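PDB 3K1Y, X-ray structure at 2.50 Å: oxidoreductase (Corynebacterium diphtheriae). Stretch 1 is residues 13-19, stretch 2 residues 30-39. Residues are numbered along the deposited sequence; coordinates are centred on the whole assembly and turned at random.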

# COMPACT_ATOMS: atom_id res chain seq x y z
N THR A 13 24.71 18.98 -7.57
CA THR A 13 23.41 19.52 -7.92
C THR A 13 22.31 18.79 -7.15
O THR A 13 22.47 17.61 -6.80
CB THR A 13 23.14 19.34 -9.43
OG1 THR A 13 23.39 17.98 -9.79
CG2 THR A 13 24.05 20.27 -10.25
N LEU A 14 21.22 19.49 -6.89
CA LEU A 14 20.06 18.93 -6.19
C LEU A 14 18.80 19.40 -6.91
O LEU A 14 18.66 20.59 -7.20
CB LEU A 14 20.01 19.40 -4.73
CG LEU A 14 18.77 18.95 -3.93
CD1 LEU A 14 18.72 17.43 -3.87
CD2 LEU A 14 18.80 19.54 -2.52
N ALA A 15 17.91 18.47 -7.21
CA ALA A 15 16.65 18.84 -7.87
C ALA A 15 15.55 18.70 -6.81
O ALA A 15 15.58 17.78 -5.99
CB ALA A 15 16.39 17.91 -9.06
N VAL A 16 14.60 19.62 -6.81
CA VAL A 16 13.52 19.58 -5.82
C VAL A 16 12.19 19.77 -6.51
O VAL A 16 11.95 20.82 -7.11
CB VAL A 16 13.70 20.69 -4.74
CG1 VAL A 16 12.52 20.70 -3.77
CG2 VAL A 16 15.01 20.48 -3.99
N ILE A 17 11.32 18.77 -6.44
CA ILE A 17 10.00 18.86 -7.04
C ILE A 17 9.01 19.20 -5.94
O ILE A 17 8.99 18.55 -4.90
CB ILE A 17 9.54 17.53 -7.69
CG1 ILE A 17 10.59 17.01 -8.67
CG2 ILE A 17 8.22 17.75 -8.42
CD1 ILE A 17 10.91 17.95 -9.81
N SER A 18 8.19 20.22 -6.16
CA SER A 18 7.21 20.62 -5.17
C SER A 18 5.86 20.78 -5.87
O SER A 18 5.73 21.61 -6.77
CB SER A 18 7.64 21.94 -4.51
OG SER A 18 6.86 22.21 -3.37
N ALA A 19 4.87 20.01 -5.43
CA ALA A 19 3.54 20.01 -6.05
C ALA A 19 2.44 20.81 -5.35
O ALA A 19 1.25 20.56 -5.58
CB ALA A 19 3.08 18.55 -6.27
N ILE A 30 8.21 22.98 3.23
CA ILE A 30 8.97 21.85 3.76
C ILE A 30 10.03 21.47 2.74
O ILE A 30 11.11 20.99 3.11
CB ILE A 30 8.07 20.63 4.06
CG1 ILE A 30 8.94 19.52 4.63
CG2 ILE A 30 7.34 20.17 2.79
CD1 ILE A 30 8.17 18.31 5.08
N ALA A 31 9.73 21.69 1.47
CA ALA A 31 10.68 21.40 0.40
C ALA A 31 11.92 22.27 0.60
O ALA A 31 13.04 21.80 0.48
CB ALA A 31 10.04 21.68 -0.95
N ASP A 32 11.70 23.54 0.91
CA ASP A 32 12.82 24.46 1.13
C ASP A 32 13.60 24.06 2.38
O ASP A 32 14.83 24.13 2.39
CB ASP A 32 12.33 25.91 1.28
CG ASP A 32 11.78 26.47 -0.02
OD1 ASP A 32 12.15 25.94 -1.09
OD2 ASP A 32 10.99 27.44 0.02
N SER A 33 12.90 23.65 3.43
CA SER A 33 13.58 23.24 4.64
C SER A 33 14.45 22.05 4.32
O SER A 33 15.60 21.97 4.77
CB SER A 33 12.58 22.84 5.73
OG SER A 33 12.01 23.99 6.34
N ILE A 34 13.92 21.14 3.52
CA ILE A 34 14.68 19.95 3.17
C ILE A 34 15.93 20.30 2.36
O ILE A 34 17.02 19.86 2.70
CB ILE A 34 13.81 18.92 2.39
CG1 ILE A 34 12.63 18.48 3.26
CG2 ILE A 34 14.66 17.69 2.04
CD1 ILE A 34 11.83 17.34 2.70
N SER A 35 15.79 21.09 1.30
CA SER A 35 16.96 21.42 0.49
C SER A 35 17.98 22.29 1.21
O SER A 35 19.16 22.25 0.88
CB SER A 35 16.55 22.06 -0.85
OG SER A 35 15.55 23.03 -0.67
N GLU A 36 17.52 23.08 2.18
CA GLU A 36 18.43 23.93 2.95
C GLU A 36 19.29 23.02 3.83
O GLU A 36 20.50 23.19 3.92
CB GLU A 36 17.65 24.90 3.83
CG GLU A 36 17.65 26.33 3.31
CD GLU A 36 16.25 26.94 3.22
OE1 GLU A 36 15.53 26.98 4.24
OE2 GLU A 36 15.88 27.40 2.11
N ALA A 37 18.65 22.05 4.47
CA ALA A 37 19.36 21.11 5.32
C ALA A 37 20.30 20.26 4.45
O ALA A 37 21.42 19.94 4.86
CB ALA A 37 18.36 20.22 6.06
N VAL A 38 19.87 19.92 3.24
CA VAL A 38 20.72 19.14 2.36
C VAL A 38 21.94 20.00 2.02
O VAL A 38 23.08 19.51 2.02
CB VAL A 38 20.01 18.74 1.04
CG1 VAL A 38 20.92 17.85 0.20
CG2 VAL A 38 18.72 18.01 1.33
N THR A 39 21.71 21.28 1.74
CA THR A 39 22.79 22.19 1.41
C THR A 39 23.80 22.23 2.54
O THR A 39 25.01 22.20 2.31
CB THR A 39 22.28 23.62 1.13
OG1 THR A 39 21.43 23.60 -0.02
CG2 THR A 39 23.44 24.56 0.86

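Residues 13-18 form a β-strand and residues 30-39 a helix of the same chain, with axes that run nearly antiparallel: the angle between their N-to-C directions is 167°, and they approach to 9.2 Å. The backbones come nearest at one end of the contact, where the CA atoms of Ser18 and Ala31 lie 6.6 Å apart. The helix carries the expected i to i+4 backbone hydrogen bonds, among them Ser35 N to Ala31 O at 3.0 Å and Thr39 N to Ser35 O at 2.9 Å. No hydrogen bond crosses between the stretches, so side-chain packing alone joins them, burying 228 Å² summed over both sides.

The alternation of the strand selects its contact residues. Leu14, Val16 and Ser18 direct their CA-to-CB bonds toward the helix, whereas that of Ile17 points away. On the helix, Ala31, Ser35 and Val38 supply the matching surface, a spacing of four and then three residues that keeps them on one face.

Because the directions oppose, contacts move back along the strand as the helix advances. Ala31 CB sits 4.0 Å from Ser18 OG and 3.9 Å from Val16 CG1; the latter is an apolar contact, and the small alanine side chain suits the close backbone approach here. One turn later, Ser35 CB lies 3.8 Å from both Val16 CG2 and Leu14 CD2. Ser35 CB is the closest atom to both aliphatic side chains; its OG lies 3.0 Å from Ala31 O, within its own helix. Leu14, with chi1 at 176° (t) and chi2 at 61° (p), also brings CD2 to 3.8 Å from Val38 CB, an apolar contact that extends the packing along the helix. Thr39 adds little to the interface; its OG1 donates a hydrogen bond to Ser35 O at 2.8 Å.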